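Local coordinates for DUF4442 domain-containing protein (Pseudomonas aeruginosa, PDB 1YOC), which is of unknown function but adopts a hotdog fold and belongs to a PaaI-thioesterase-like family, so it may act on acyl thioesters, at residues G85-E96 against F136-A147; L39-T47 against L72-S81. All coordinates share one frame; numbering follows the deposited sequence.

Interaction 1: residues G85-E96 against F136-A147; sequences GHRWIPRGMTVE and FRAEITMYVSQA. With GOL (glycerol), chain C.
Phe136 brings its ring CE1 to within 3.6 Å of Val95 CB, while CZ lies against Val95 CG1. Arg137 bends at chi3 (-65°), which turns its guanidinium back to Glu96: NH2 donates an almost straight bond to OE1 (3.0 Å, 177°) within the guanidinium plane but from above the carboxylate plane, making a salt bridge. Its NE holds O1 of a glycerol, probably from the crystallisation liquor. Ala138 CB packs on Val95 CG1, and Ile140 CG1 lies alongside Met93 CG on the same apolar face. At Thr141 the ladder slips by one residue: its O takes a short bond from Arg91 N (2.8 Å) and a weak one from Gly92 N, a classic beta bulge. Met142 SD sits 3.7 Å from Pro90 CG and obliquely beside the Trp88 ring, a Met-aromatic contact. Tyr143 O and Ser145 OG share a water, and Ser145 OG lies 3.4 Å from Arg87 CG. Ala147 closes the ladder through N to Gly85 O, and its OXT makes a long salt bridge with Arg87 NH1 (3.9 Å). Gly92 to Glu96 pair antiparallel with a strand of the second subunit, so the sheet runs on across the dimer, as in many hotdog-fold proteins.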
loop_
_atom_site.group_PDB
_atom_site.type_symbol
_atom_site.label_atom_id
_atom_site.label_comp_id
_atom_site.label_asym_id
_atom_site.label_seq_id
_atom_site.Cartn_x
_atom_site.Cartn_y
_atom_site.Cartn_z
ATOM N N GLY B 85 -17.924 14.933 16.513
ATOM C CA GLY B 85 -17.918 14.096 17.705
ATOM C C GLY B 85 -17.600 12.622 17.438
ATOM O O GLY B 85 -17.556 11.822 18.359
ATOM N N HIS B 86 -17.371 12.252 16.183
ATOM C CA HIS B 86 -17.063 10.853 15.872
ATOM C C HIS B 86 -15.588 10.722 15.567
ATOM O O HIS B 86 -14.905 11.696 15.287
ATOM C CB HIS B 86 -17.872 10.397 14.637
ATOM C CG HIS B 86 -19.336 10.202 14.892
ATOM N ND1 HIS B 86 -19.943 10.529 16.087
ATOM C CD2 HIS B 86 -20.309 9.672 14.112
ATOM C CE1 HIS B 86 -21.224 10.205 16.033
ATOM N NE2 HIS B 86 -21.472 9.683 14.845
ATOM N N ARG B 87 -15.075 9.501 15.628
ATOM C CA ARG B 87 -13.676 9.302 15.274
ATOM C C ARG B 87 -13.645 8.144 14.262
ATOM O O ARG B 87 -14.597 7.405 14.152
ATOM C CB ARG B 87 -12.850 8.991 16.522
ATOM C CG ARG B 87 -12.864 7.577 17.005
ATOM C CD ARG B 87 -11.983 7.420 18.292
ATOM N NE ARG B 87 -10.584 7.833 18.116
ATOM C CZ ARG B 87 -10.129 9.085 18.267
ATOM N NH1 ARG B 87 -10.956 10.070 18.606
ATOM N NH2 ARG B 87 -8.845 9.362 18.066
ATOM N N TRP B 88 -12.580 8.044 13.490
ATOM C CA TRP B 88 -12.496 6.979 12.491
ATOM C C TRP B 88 -11.125 6.327 12.511
ATOM O O TRP B 88 -10.109 6.958 12.851
ATOM C CB TRP B 88 -12.725 7.550 11.073
ATOM C CG TRP B 88 -11.727 8.641 10.687
ATOM C CD1 TRP B 88 -11.752 9.983 11.076
ATOM C CD2 TRP B 88 -10.556 8.502 9.878
ATOM N NE1 TRP B 88 -10.684 10.649 10.566
ATOM C CE2 TRP B 88 -9.926 9.782 9.822
ATOM C CE3 TRP B 88 -9.974 7.429 9.182
ATOM C CZ2 TRP B 88 -8.737 10.008 9.103
ATOM C CZ3 TRP B 88 -8.787 7.661 8.458
ATOM C CH2 TRP B 88 -8.186 8.927 8.428
ATOM N N ILE B 89 -11.112 5.057 12.114
ATOM C CA ILE B 89 -9.871 4.310 12.018
ATOM C C ILE B 89 -10.038 3.279 10.889
ATOM O O ILE B 89 -11.052 2.585 10.833
ATOM C CB ILE B 89 -9.520 3.598 13.400
ATOM C CG1 ILE B 89 -8.182 2.894 13.303
ATOM C CG2 ILE B 89 -10.509 2.538 13.746
ATOM C CD1 ILE B 89 -7.152 3.778 12.637
ATOM N N PRO B 90 -9.078 3.229 9.950
ATOM C CA PRO B 90 -9.188 2.247 8.863
ATOM C C PRO B 90 -8.970 0.879 9.486
ATOM O O PRO B 90 -8.061 0.710 10.319
ATOM C CB PRO B 90 -8.018 2.584 7.944
ATOM C CG PRO B 90 -7.752 4.029 8.201
ATOM C CD PRO B 90 -7.950 4.149 9.712
ATOM N N ARG B 91 -9.783 -0.091 9.091
ATOM C CA ARG B 91 -9.638 -1.457 9.624
ATOM C C ARG B 91 -9.407 -2.482 8.543
ATOM O O ARG B 91 -8.969 -3.582 8.831
ATOM C CB ARG B 91 -10.881 -1.852 10.437
ATOM C CG ARG B 91 -10.931 -1.197 11.781
ATOM C CD ARG B 91 -9.845 -1.828 12.672
ATOM N NE ARG B 91 -9.869 -1.247 14.007
ATOM C CZ ARG B 91 -8.795 -1.091 14.791
ATOM N NH1 ARG B 91 -7.585 -1.480 14.386
ATOM N NH2 ARG B 91 -8.926 -0.506 15.979
ATOM N N GLY B 92 -9.717 -2.145 7.298
ATOM C CA GLY B 92 -9.458 -3.095 6.245
ATOM C C GLY B 92 -9.461 -2.417 4.890
ATOM O O GLY B 92 -9.915 -1.277 4.742
ATOM N N MET B 93 -8.927 -3.110 3.899
ATOM C CA MET B 93 -8.930 -2.564 2.540
ATOM C C MET B 93 -8.850 -3.712 1.550
ATOM O O MET B 93 -8.125 -4.689 1.780
ATOM C CB MET B 93 -7.737 -1.619 2.292
ATOM C CG MET B 93 -7.614 -1.224 0.793
ATOM S SD MET B 93 -6.241 -0.071 0.477
ATOM C CE MET B 93 -4.826 -1.150 0.784
ATOM N N THR B 94 -9.663 -3.643 0.510
ATOM C CA THR B 94 -9.575 -4.635 -0.563
ATOM C C THR B 94 -9.344 -3.854 -1.840
ATOM O O THR B 94 -10.021 -2.864 -2.113
ATOM C CB THR B 94 -10.851 -5.514 -0.718
ATOM O OG1 THR B 94 -10.974 -6.330 0.459
ATOM C CG2 THR B 94 -10.718 -6.461 -1.976
ATOM N N VAL B 95 -8.374 -4.289 -2.629
ATOM C CA VAL B 95 -8.092 -3.616 -3.891
ATOM C C VAL B 95 -8.030 -4.657 -5.051
ATOM O O VAL B 95 -7.787 -5.852 -4.834
ATOM C CB VAL B 95 -6.718 -2.881 -3.872
ATOM C CG1 VAL B 95 -6.648 -1.915 -2.683
ATOM C CG2 VAL B 95 -5.535 -3.931 -3.745
ATOM N N GLU B 96 -8.269 -4.172 -6.273
ATOM C CA GLU B 96 -8.127 -4.988 -7.490
ATOM C C GLU B 96 -7.323 -4.186 -8.502
ATOM O O GLU B 96 -7.541 -2.966 -8.692
ATOM C CB GLU B 96 -9.502 -5.343 -8.088
ATOM C CG GLU B 96 -10.178 -6.450 -7.236
ATOM C CD GLU B 96 -11.557 -6.774 -7.751
ATOM O OE1 GLU B 96 -12.510 -6.066 -7.398
ATOM O OE2 GLU B 96 -11.663 -7.724 -8.537
ATOM N N PHE B 136 -7.376 0.797 -11.396
ATOM C CA PHE B 136 -7.315 0.286 -10.018
ATOM C C PHE B 136 -8.576 0.649 -9.252
ATOM O O PHE B 136 -9.142 1.736 -9.460
ATOM C CB PHE B 136 -6.110 0.947 -9.353
ATOM C CG PHE B 136 -6.056 0.824 -7.836
ATOM C CD1 PHE B 136 -5.338 -0.207 -7.224
ATOM C CD2 PHE B 136 -6.634 1.816 -7.033
ATOM C CE1 PHE B 136 -5.175 -0.242 -5.810
ATOM C CE2 PHE B 136 -6.487 1.792 -5.624
ATOM C CZ PHE B 136 -5.743 0.752 -5.023
ATOM N N ARG B 137 -9.003 -0.256 -8.363
ATOM C CA ARG B 137 -10.174 0.013 -7.499
ATOM C C ARG B 137 -9.836 -0.440 -6.084
ATOM O O ARG B 137 -9.129 -1.425 -5.901
ATOM C CB ARG B 137 -11.413 -0.819 -7.876
ATOM C CG ARG B 137 -12.090 -0.570 -9.187
ATOM C CD ARG B 137 -13.459 -1.359 -9.199
ATOM N NE ARG B 137 -13.277 -2.811 -9.151
ATOM C CZ ARG B 137 -13.182 -3.598 -10.227
ATOM N NH1 ARG B 137 -13.270 -3.094 -11.453
ATOM N NH2 ARG B 137 -12.937 -4.893 -10.091
ATOM N N ALA B 138 -10.373 0.273 -5.098
ATOM C CA ALA B 138 -10.203 -0.117 -3.706
ATOM C C ALA B 138 -11.491 0.192 -2.937
ATOM O O ALA B 138 -12.317 1.030 -3.358
ATOM C CB ALA B 138 -9.072 0.649 -3.066
ATOM N N GLU B 139 -11.654 -0.516 -1.824
ATOM C CA GLU B 139 -12.735 -0.247 -0.880
ATOM C C GLU B 139 -11.997 -0.258 0.465
ATOM O O GLU B 139 -11.342 -1.226 0.780
ATOM C CB GLU B 139 -13.796 -1.342 -0.945
ATOM C CG GLU B 139 -14.802 -1.102 -2.076
ATOM C CD GLU B 139 -15.765 -2.281 -2.258
ATOM O OE1 GLU B 139 -15.816 -3.165 -1.363
ATOM O OE2 GLU B 139 -16.460 -2.295 -3.291
ATOM N N ILE B 140 -12.042 0.850 1.206
ATOM C CA ILE B 140 -11.380 0.949 2.494
ATOM C C ILE B 140 -12.489 1.053 3.553
ATOM O O ILE B 140 -13.329 1.942 3.510
ATOM C CB ILE B 140 -10.474 2.178 2.532
ATOM C CG1 ILE B 140 -9.371 2.030 1.469
ATOM C CG2 ILE B 140 -9.864 2.323 3.959
ATOM C CD1 ILE B 140 -8.525 3.325 1.236
ATOM N N THR B 141 -12.465 0.105 4.483
ATOM C CA THR B 141 -13.445 0.040 5.545
ATOM C C THR B 141 -12.936 0.824 6.733
ATOM O O THR B 141 -11.867 0.530 7.279
ATOM C CB THR B 141 -13.700 -1.418 5.956
ATOM O OG1 THR B 141 -14.221 -2.120 4.811
ATOM C CG2 THR B 141 -14.726 -1.483 7.090
ATOM N N MET B 142 -13.693 1.859 7.071
ATOM C CA MET B 142 -13.398 2.738 8.185
ATOM C C MET B 142 -14.304 2.364 9.348
ATOM O O MET B 142 -15.528 2.222 9.166
ATOM C CB MET B 142 -13.721 4.189 7.810
ATOM C CG MET B 142 -13.002 4.685 6.579
ATOM S SD MET B 142 -11.183 4.587 6.795
ATOM C CE MET B 142 -10.641 5.511 5.354
ATOM N N TYR B 143 -13.727 2.163 10.539
ATOM C CA TYR B 143 -14.581 1.886 11.702
ATOM C C TYR B 143 -14.813 3.255 12.371
ATOM O O TYR B 143 -13.858 3.925 12.789
ATOM C CB TYR B 143 -13.931 0.964 12.718
ATOM C CG TYR B 143 -14.903 0.691 13.854
ATOM C CD1 TYR B 143 -16.010 -0.118 13.647
ATOM C CD2 TYR B 143 -14.730 1.266 15.123
ATOM C CE1 TYR B 143 -16.936 -0.368 14.694
ATOM C CE2 TYR B 143 -15.658 1.030 16.164
ATOM C CZ TYR B 143 -16.751 0.202 15.932
ATOM O OH TYR B 143 -17.660 -0.154 16.950
ATOM N N VAL B 144 -16.078 3.662 12.452
ATOM C CA VAL B 144 -16.412 4.981 12.966
ATOM C C VAL B 144 -17.139 4.808 14.273
ATOM O O VAL B 144 -18.045 3.994 14.381
ATOM C CB VAL B 144 -17.328 5.747 11.959
ATOM C CG1 VAL B 144 -17.757 7.114 12.547
ATOM C CG2 VAL B 144 -16.594 5.932 10.629
ATOM N N SER B 145 -16.728 5.577 15.268
ATOM C CA SER B 145 -17.365 5.486 16.574
ATOM C C SER B 145 -17.547 6.863 17.234
ATOM O O SER B 145 -16.757 7.782 17.000
ATOM C CB SER B 145 -16.516 4.597 17.473
ATOM O OG SER B 145 -15.239 5.187 17.677
ATOM N N GLN B 146 -18.619 7.007 18.027
ATOM C CA GLN B 146 -18.847 8.251 18.763
ATOM C C GLN B 146 -17.749 8.126 19.794
ATOM O O GLN B 146 -17.738 7.178 20.586
ATOM C CB GLN B 146 -20.200 8.262 19.478
ATOM C CG GLN B 146 -20.543 9.605 20.205
ATOM C CD GLN B 146 -20.091 9.690 21.693
ATOM O OE1 GLN B 146 -20.669 10.463 22.476
ATOM N NE2 GLN B 146 -19.063 8.913 22.077
ATOM N N ALA B 147 -16.819 9.066 19.786
ATOM C CA ALA B 147 -15.707 8.991 20.715
ATOM C C ALA B 147 -14.944 10.307 20.777
ATOM O O ALA B 147 -14.675 10.761 21.915
ATOM C CB ALA B 147 -14.765 7.849 20.298
ATOM O OXT ALA B 147 -14.612 10.848 19.695
HETATM C C1 GOL C . -13.234 -3.112 -4.855
HETATM O O1 GOL C . -13.737 -3.252 -6.186
HETATM C C2 GOL C . -12.516 -4.392 -4.389
HETATM O O2 GOL C . -11.779 -3.436 -5.156
HETATM C C3 GOL C . -13.112 -5.808 -4.344
HETATM O O3 GOL C . -14.068 -5.966 -3.283
HETATM O O HOH W 1 -13.345 4.693 15.283
#

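Interaction 2: residues L39-T47 against L72-S81; sequences LRPGYAEVT and LAAGTMTDAS
Met77, on helix 63-81, packs its side chain against Ala44 and the turn that joins strands 35-40 and 43-48. Its CB meets Ala44 CB at 3.9 Å. The chain is extended as far as SD: CG passes 3.8 Å from Tyr43 N, and SD comes to 3.3 Å from both Tyr43 N and Gly42 C, against the peptide linking those residues. A bend at chi3 (66°) then carries CE clear of the turn, where it touches no atom of 39-47. This is the hotdog fold's central helix lying on the concave face of its curved antiparallel sheet; residues 72-81 run roughly antiparallel to 43-47 (149°). One turn further along, Ser81 OG both accepts from Gly42 N (2.8 Å, 167°) and donates to Met77 O, tying the type II turn Arg40-Tyr43 to the last helical turn. Pro41 CG rests against Ala80 O. Nearer the start of 72-81, Ala44 CB meets Ala73 O at 3.5 Å, and Val46 CG1 touches Leu72 CD2 and Ala73 CB, each at 4.1 Å. Leu39 lies roughly perpendicular to the side chain of Thr76; its CD2 is modelled unusually close, 3.2 Å, to Thr76 CG2, while Thr76 OG1 bonds to Leu72 O.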
loop_
_atom_site.group_PDB
_atom_site.type_symbol
_atom_site.label_atom_id
_atom_site.label_comp_id
_atom_site.label_asym_id
_atom_site.label_seq_id
_atom_site.Cartn_x
_atom_site.Cartn_y
_atom_site.Cartn_z
ATOM N N LEU B 39 -11.488 18.485 -2.355
ATOM C CA LEU B 39 -11.705 17.855 -1.062
ATOM C C LEU B 39 -12.857 18.584 -0.371
ATOM O O LEU B 39 -12.810 19.800 -0.201
ATOM C CB LEU B 39 -10.440 17.959 -0.197
ATOM C CG LEU B 39 -10.571 17.394 1.221
ATOM C CD1 LEU B 39 -10.908 15.901 1.180
ATOM C CD2 LEU B 39 -9.285 17.609 2.017
ATOM N N ARG B 40 -13.898 17.849 -0.009
ATOM C CA ARG B 40 -15.033 18.417 0.687
ATOM C C ARG B 40 -15.763 17.231 1.309
ATOM O O ARG B 40 -15.444 16.083 1.030
ATOM C CB ARG B 40 -15.955 19.151 -0.301
ATOM C CG ARG B 40 -16.563 18.252 -1.388
ATOM C CD ARG B 40 -17.345 19.099 -2.432
ATOM N NE ARG B 40 -17.497 18.367 -3.695
ATOM C CZ ARG B 40 -18.412 17.435 -3.909
ATOM N NH1 ARG B 40 -19.271 17.130 -2.946
ATOM N NH2 ARG B 40 -18.459 16.791 -5.072
ATOM N N PRO B 41 -16.722 17.495 2.206
ATOM C CA PRO B 41 -17.460 16.394 2.815
ATOM C C PRO B 41 -18.082 15.591 1.656
ATOM O O PRO B 41 -18.646 16.177 0.724
ATOM C CB PRO B 41 -18.526 17.125 3.662
ATOM C CG PRO B 41 -17.798 18.422 4.042
ATOM C CD PRO B 41 -17.178 18.803 2.712
ATOM N N GLY B 42 -17.965 14.267 1.705
ATOM C CA GLY B 42 -18.524 13.434 0.648
ATOM C C GLY B 42 -17.736 13.270 -0.653
ATOM O O GLY B 42 -18.169 12.508 -1.527
ATOM N N TYR B 43 -16.605 13.954 -0.820
ATOM C CA TYR B 43 -15.849 13.794 -2.086
ATOM C C TYR B 43 -14.364 14.151 -1.999
ATOM O O TYR B 43 -14.015 15.193 -1.465
ATOM C CB TYR B 43 -16.484 14.692 -3.184
ATOM C CG TYR B 43 -15.854 14.497 -4.556
ATOM C CD1 TYR B 43 -16.232 13.420 -5.362
ATOM C CD2 TYR B 43 -14.824 15.345 -5.015
ATOM C CE1 TYR B 43 -15.596 13.179 -6.610
ATOM C CE2 TYR B 43 -14.159 15.107 -6.270
ATOM C CZ TYR B 43 -14.563 14.018 -7.045
ATOM O OH TYR B 43 -13.929 13.754 -8.247
ATOM N N ALA B 44 -13.476 13.300 -2.508
ATOM C CA ALA B 44 -12.058 13.661 -2.523
ATOM C C ALA B 44 -11.467 13.186 -3.837
ATOM O O ALA B 44 -11.825 12.114 -4.372
ATOM C CB ALA B 44 -11.299 13.026 -1.352
ATOM N N GLU B 45 -10.581 14.005 -4.377
ATOM C CA GLU B 45 -9.910 13.655 -5.609
ATOM C C GLU B 45 -8.463 14.085 -5.492
ATOM O O GLU B 45 -8.166 15.251 -5.187
ATOM C CB GLU B 45 -10.596 14.336 -6.806
ATOM C CG GLU B 45 -9.986 13.982 -8.160
ATOM C CD GLU B 45 -10.713 14.702 -9.314
ATOM O OE1 GLU B 45 -11.894 15.082 -9.148
ATOM O OE2 GLU B 45 -10.115 14.876 -10.391
ATOM N N VAL B 46 -7.571 13.123 -5.709
ATOM C CA VAL B 46 -6.129 13.383 -5.590
ATOM C C VAL B 46 -5.407 12.956 -6.863
ATOM O O VAL B 46 -5.885 12.088 -7.631
ATOM C CB VAL B 46 -5.467 12.582 -4.397
ATOM C CG1 VAL B 46 -6.203 12.841 -3.070
ATOM C CG2 VAL B 46 -5.464 11.149 -4.693
ATOM N N THR B 47 -4.258 13.564 -7.097
ATOM C CA THR B 47 -3.476 13.175 -8.265
ATOM C C THR B 47 -2.039 12.970 -7.788
ATOM O O THR B 47 -1.673 13.495 -6.755
ATOM C CB THR B 47 -3.420 14.305 -9.338
ATOM O OG1 THR B 47 -2.886 15.506 -8.742
ATOM C CG2 THR B 47 -4.819 14.623 -9.883
ATOM N N LEU B 72 -5.054 8.084 0.961
ATOM C CA LEU B 72 -5.063 9.534 1.171
ATOM C C LEU B 72 -6.450 10.105 0.860
ATOM O O LEU B 72 -6.995 10.903 1.615
ATOM C CB LEU B 72 -4.004 10.203 0.290
ATOM C CG LEU B 72 -3.984 11.743 0.360
ATOM C CD1 LEU B 72 -3.622 12.259 1.747
ATOM C CD2 LEU B 72 -2.950 12.213 -0.689
ATOM N N ALA B 73 -7.025 9.687 -0.260
ATOM C CA ALA B 73 -8.349 10.200 -0.627
ATOM C C ALA B 73 -9.428 9.719 0.337
ATOM O O ALA B 73 -10.246 10.521 0.821
ATOM C CB ALA B 73 -8.701 9.778 -2.046
ATOM N N ALA B 74 -9.436 8.419 0.639
ATOM C CA ALA B 74 -10.491 7.880 1.484
ATOM C C ALA B 74 -10.420 8.376 2.890
ATOM O O ALA B 74 -11.446 8.732 3.473
ATOM C CB ALA B 74 -10.457 6.357 1.482
ATOM N N GLY B 75 -9.210 8.397 3.437
ATOM C CA GLY B 75 -9.044 8.814 4.802
ATOM C C GLY B 75 -9.343 10.289 4.990
ATOM O O GLY B 75 -10.023 10.661 5.951
ATOM N N THR B 76 -8.834 11.127 4.090
ATOM C CA THR B 76 -9.090 12.559 4.219
ATOM C C THR B 76 -10.601 12.834 4.032
ATOM O O THR B 76 -11.210 13.615 4.790
ATOM C CB THR B 76 -8.262 13.353 3.220
ATOM O OG1 THR B 76 -6.865 13.080 3.456
ATOM C CG2 THR B 76 -8.440 14.880 3.484
ATOM N N MET B 77 -11.223 12.197 3.047
ATOM C CA MET B 77 -12.679 12.405 2.899
ATOM C C MET B 77 -13.432 11.981 4.195
ATOM O O MET B 77 -14.362 12.652 4.626
ATOM C CB MET B 77 -13.239 11.591 1.725
ATOM C CG MET B 77 -14.769 11.731 1.597
ATOM S SD MET B 77 -15.412 11.031 0.067
ATOM C CE MET B 77 -15.039 9.284 0.391
ATOM N N THR B 78 -13.070 10.844 4.776
ATOM C CA THR B 78 -13.732 10.372 6.006
ATOM C C THR B 78 -13.596 11.409 7.120
ATOM O O THR B 78 -14.593 11.756 7.785
ATOM C CB THR B 78 -13.137 9.035 6.445
ATOM O OG1 THR B 78 -13.402 8.058 5.423
ATOM C CG2 THR B 78 -13.741 8.563 7.803
ATOM N N ASP B 79 -12.381 11.923 7.281
ATOM C CA ASP B 79 -12.091 12.954 8.290
ATOM C C ASP B 79 -12.942 14.216 8.057
ATOM O O ASP B 79 -13.399 14.864 9.017
ATOM C CB ASP B 79 -10.607 13.334 8.242
ATOM C CG ASP B 79 -10.165 14.138 9.464
ATOM O OD1 ASP B 79 -10.188 13.548 10.574
ATOM O OD2 ASP B 79 -9.821 15.349 9.305
ATOM N N ALA B 80 -13.126 14.565 6.794
ATOM C CA ALA B 80 -13.918 15.758 6.436
ATOM C C ALA B 80 -15.432 15.544 6.503
ATOM O O ALA B 80 -16.198 16.507 6.603
ATOM C CB ALA B 80 -13.554 16.218 4.988
ATOM N N SER B 81 -15.865 14.284 6.499
ATOM C CA SER B 81 -17.288 13.985 6.418
ATOM C C SER B 81 -18.051 13.538 7.656
ATOM O O SER B 81 -19.257 13.821 7.766
ATOM C CB SER B 81 -17.521 12.955 5.309
ATOM O OG SER B 81 -16.848 13.328 4.118
#

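Overall arrangement
Both contacts involve the same antiparallel sheet and lie about 12 Å apart between centres. Interaction 1 joins two neighbouring strands at the dimer side, through a long backbone ladder whose one face is apolar and whose other is mostly polar or charged; it is partly a surface contact, with more exposed than buried residues. Interaction 2 sets the helix on the other end of the sheet, closer to the centre of the chain; over half its touching residues are buried and few exposed, and it is mostly apolar, with one cross-segment hydrogen bond. They meet directly: Trp88 NE1 donates to Asp79 OD1 in a probable hydrogen bond of 2.9 Å, and Thr78 packs on Trp88 and Met142. Helix 63-81, which precedes strand 86-97 after a short loop, thus connects the two.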